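Local coordinates for protein M32 carboxypeptidase (Chitinophagaceae bacterium, PDB 7A03) that probably acts as a metal-dependent carboxypeptidase of the M32 (Taq) family, removing amino acids from the C-terminal ends of peptides, at residues T240-N243 and P244-R248; G277-T280 and E281-G284. All coordinates share one frame; numbering follows the deposited sequence. Where two conformers were deposited one is given.

Contact 1 (T240-N243 and P244-R248); sequences TSFN and PLDVR
The ring of Phe242 meets the guanidinium group of Arg248: CE2 of Phe242 stands over one face of the guanidinium, offset toward its rim and 3.3 Å from NE of Arg248, with the two planes 59° apart. Asp246 binds the same guanidinium side-on. Its OD1 receives NE of Arg248 at 2.8 Å, almost straight and in the guanidinium plane, while OD2 takes NH2 on its syn lone pair. With CG of Asp246 anti to the backbone N (chi1 -168°), the carboxylate also reaches the edge of the Phe242 ring, OD2 lying 3.4 Å from CD2. The two bonds from Asp246 limit rotation of the guanidinium, and Trp33 adds a cation-pi contact to Arg248.

These residues close an antiparallel beta hairpin between strands 239-241 and 247-251. Thr240 and Arg248 form a hydrogen-bonded pair, Ser241 and Val247 a non-hydrogen-bonded one, and Phe242 N donates to Asp246 O at 2.9 Å. A type I turn from Asn243 to Asp246 reverses the chain. Packing is close at buried Phe242, which lies on Ala29 and Val30 of helix 9-37, and at Val247, whose CG2 meets Ser241 CB at 3.8 Å and which also packs against helix 258-277.

The turn is looser and wetter. Asn243 OD1 accepts a bent bond from Leu245 N at 2.8 Å, an Asx turn laid over the type I turn. Asn243 ND2 donates to a water 2.9 Å away, and that water in turn donates to OD2 of Asp246, while the exposed Leu245 contributes little more than CB beside Asn243 OD1.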
# COMPACT_ATOMS: atom_id res chain seq x y z
N THR A 240 5.37 8.08 -6.68
CA THR A 240 6.34 8.79 -5.86
C THR A 240 6.08 10.28 -5.97
O THR A 240 5.77 10.79 -7.05
CB THR A 240 7.78 8.46 -6.26
OG1 THR A 240 8.70 9.00 -5.30
CG2 THR A 240 8.13 9.02 -7.65
N SER A 241 6.19 10.98 -4.85
CA SER A 241 5.99 12.42 -4.83
C SER A 241 7.26 13.11 -4.37
O SER A 241 7.86 12.72 -3.35
CB SER A 241 4.82 12.80 -3.92
OG SER A 241 5.11 12.46 -2.58
N PHE A 242 7.69 14.12 -5.13
CA PHE A 242 8.82 14.97 -4.76
C PHE A 242 8.36 16.23 -4.06
O PHE A 242 9.20 17.00 -3.57
CB PHE A 242 9.64 15.35 -6.01
CG PHE A 242 10.03 14.17 -6.87
CD1 PHE A 242 10.22 12.91 -6.31
CD2 PHE A 242 10.20 14.32 -8.23
CE1 PHE A 242 10.55 11.83 -7.09
CE2 PHE A 242 10.56 13.24 -9.03
CZ PHE A 242 10.74 11.98 -8.46
N ASN A 243 7.05 16.44 -3.99
CA ASN A 243 6.27 17.55 -3.46
C ASN A 243 4.88 17.41 -4.09
O ASN A 243 4.73 16.65 -5.06
CB ASN A 243 6.92 18.91 -3.78
CG ASN A 243 7.07 19.14 -5.29
OD1 ASN A 243 6.14 19.60 -5.94
ND2 ASN A 243 8.26 18.85 -5.83
N PRO A 244 3.86 18.11 -3.60
CA PRO A 244 2.51 17.92 -4.18
C PRO A 244 2.39 18.35 -5.64
O PRO A 244 1.42 17.96 -6.32
CB PRO A 244 1.62 18.75 -3.26
CG PRO A 244 2.40 18.86 -1.96
CD PRO A 244 3.84 18.96 -2.40
N LEU A 245 3.34 19.14 -6.15
CA LEU A 245 3.32 19.59 -7.54
C LEU A 245 4.21 18.74 -8.45
O LEU A 245 4.46 19.12 -9.60
CB LEU A 245 3.69 21.07 -7.64
CG LEU A 245 2.71 21.98 -6.87
CD1 LEU A 245 3.24 23.40 -6.78
CD2 LEU A 245 1.34 21.98 -7.52
N ASP A 246 4.70 17.60 -7.94
CA ASP A 246 5.53 16.74 -8.79
C ASP A 246 5.34 15.32 -8.26
O ASP A 246 6.16 14.79 -7.49
CB ASP A 246 7.00 17.17 -8.78
CG ASP A 246 7.81 16.50 -9.86
OD1 ASP A 246 7.31 15.57 -10.51
OD2 ASP A 246 8.98 16.90 -10.06
N VAL A 247 4.26 14.70 -8.72
CA VAL A 247 3.82 13.39 -8.26
C VAL A 247 3.81 12.48 -9.47
O VAL A 247 2.98 12.65 -10.38
CB VAL A 247 2.43 13.47 -7.62
CG1 VAL A 247 1.98 12.05 -7.21
CG2 VAL A 247 2.44 14.44 -6.44
N ARG A 248 4.70 11.50 -9.49
CA ARG A 248 4.96 10.70 -10.68
C ARG A 248 4.50 9.26 -10.47
O ARG A 248 4.60 8.72 -9.36
CB ARG A 248 6.45 10.75 -11.08
CG ARG A 248 6.93 12.19 -11.24
CD ARG A 248 8.32 12.27 -11.85
NE ARG A 248 8.80 13.65 -11.82
CZ ARG A 248 9.97 14.03 -12.32
NH1 ARG A 248 10.74 13.17 -12.97
NH2 ARG A 248 10.34 15.29 -12.19
O HOH W 1 9.64 19.01 -8.33

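Contact 2 (G277-T280 and E281-G284); sequences GLPT and EQYG
Pro279 and Gln282 meet through aliphatic carbon, CG of the proline ring lying 3.8 Å from CG of the glutamine where the two side chains cross. Gln282 N also donates to Pro279 O at 3.1 Å. The next residue repeats the pattern, Tyr283 N donating to Thr280 O over the same length. In both bonds the N-H comes from well above the carbonyl plane, 62° out of it at Pro279 and 65° at Thr280. Two successive bonds, each from an N-H to the carbonyl three residues earlier, make a short 3-10 turn at Thr280 and Glu281, in the loop that follows helix 258-277. Tyr283 CB packs against Thr280 O at 3.2 Å, close beside the second of these bonds.

The side chains then diverge from the turn. Gln282 has CG beside its backbone N (chi1 -68°), which keeps its first carbons against Pro279; the chain bends again at chi2, and OE1 leads off to a hydrogen bond with Asn87. In Tyr283 CG is anti to the backbone N, and the phenol is carried away from Thr280 to Asp23 and Asn26, both of which hydrogen-bond to OH. The carbonyl oxygen of Tyr283 accepts a hydrogen bond from the side chain of Gln19, which like Asp23 and Asn26 lies on helix 9-37.

The turn is closed by backbone bonds alone, which leaves the polar ends of Gln282 and Tyr283 to bind helices 82-100 and 9-37, and this surface loop is tied to those neighbours through side-chain hydrogen bonds.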
# COMPACT_ATOMS: atom_id res chain seq x y z
N GLY A 277 -3.14 16.13 -3.58
CA GLY A 277 -4.03 16.87 -2.71
C GLY A 277 -3.48 17.30 -1.36
O GLY A 277 -4.17 18.02 -0.63
N LEU A 278 -2.26 16.90 -1.02
CA LEU A 278 -1.66 17.36 0.23
C LEU A 278 -1.23 18.82 0.10
O LEU A 278 -0.84 19.26 -0.98
CB LEU A 278 -0.46 16.48 0.59
CG LEU A 278 -0.81 15.02 0.92
CD1 LEU A 278 0.37 14.08 0.73
CD2 LEU A 278 -1.39 14.89 2.32
N PRO A 279 -1.33 19.61 1.18
CA PRO A 279 -1.08 21.05 1.06
C PRO A 279 0.40 21.38 0.90
O PRO A 279 1.24 20.89 1.66
CB PRO A 279 -1.66 21.64 2.35
CG PRO A 279 -1.78 20.49 3.30
CD PRO A 279 -1.84 19.22 2.51
N THR A 280 0.71 22.24 -0.08
CA THR A 280 2.09 22.66 -0.29
C THR A 280 2.64 23.44 0.89
O THR A 280 3.84 23.36 1.17
CB THR A 280 2.22 23.46 -1.59
OG1 THR A 280 1.31 24.57 -1.56
CG2 THR A 280 1.90 22.58 -2.77
N GLU A 281 1.79 24.18 1.61
CA GLU A 281 2.27 24.96 2.76
C GLU A 281 2.71 24.07 3.92
O GLU A 281 3.41 24.56 4.81
CB GLU A 281 1.19 25.93 3.24
CG GLU A 281 1.75 27.21 3.87
CD GLU A 281 2.70 27.96 2.95
OE1 GLU A 281 2.45 27.99 1.72
OE2 GLU A 281 3.69 28.53 3.45
N GLN A 282 2.32 22.80 3.91
CA GLN A 282 2.70 21.84 4.93
C GLN A 282 3.83 20.93 4.49
O GLN A 282 4.09 19.91 5.14
CB GLN A 282 1.49 21.01 5.35
CG GLN A 282 0.46 21.81 6.07
CD GLN A 282 0.93 22.24 7.44
OE1 GLN A 282 1.42 21.41 8.23
NE2 GLN A 282 0.77 23.52 7.75
N TYR A 283 4.50 21.27 3.39
CA TYR A 283 5.63 20.50 2.89
C TYR A 283 6.62 20.21 4.00
O TYR A 283 7.04 21.12 4.72
CB TYR A 283 6.30 21.35 1.82
CG TYR A 283 7.60 20.81 1.27
CD1 TYR A 283 7.61 19.86 0.27
CD2 TYR A 283 8.83 21.27 1.75
CE1 TYR A 283 8.79 19.37 -0.26
CE2 TYR A 283 10.02 20.78 1.23
CZ TYR A 283 9.99 19.84 0.24
OH TYR A 283 11.17 19.36 -0.28
N GLY A 284 6.99 18.94 4.16
CA GLY A 284 7.95 18.55 5.17
C GLY A 284 7.41 18.34 6.56
O GLY A 284 8.15 17.88 7.43

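Overall arrangement
Contacts 1 and 2 are a hairpin and a 3-10 turn lying against each other, their centres about 11 Å apart, separated in sequence by helix 258-277. Contact 1 is partly buried and belongs to the small sheet, pressed between helices 9-37 and 258-277; contact 2 is a surface loop farther from the chain's centre. They meet where Pro244 CG packs on Thr280 CG2 at 3.8 Å and Asn243 CB on Tyr283 CE1 at 4.0 Å. Helix 9-37 is shared, but the chemistry differs: contact 1 meets it through packing of Thr240 and Phe242 and a cation-pi contact from Arg248, contact 2 through hydrogen bonds of Tyr283. Only contact 1 contains an internal salt bridge.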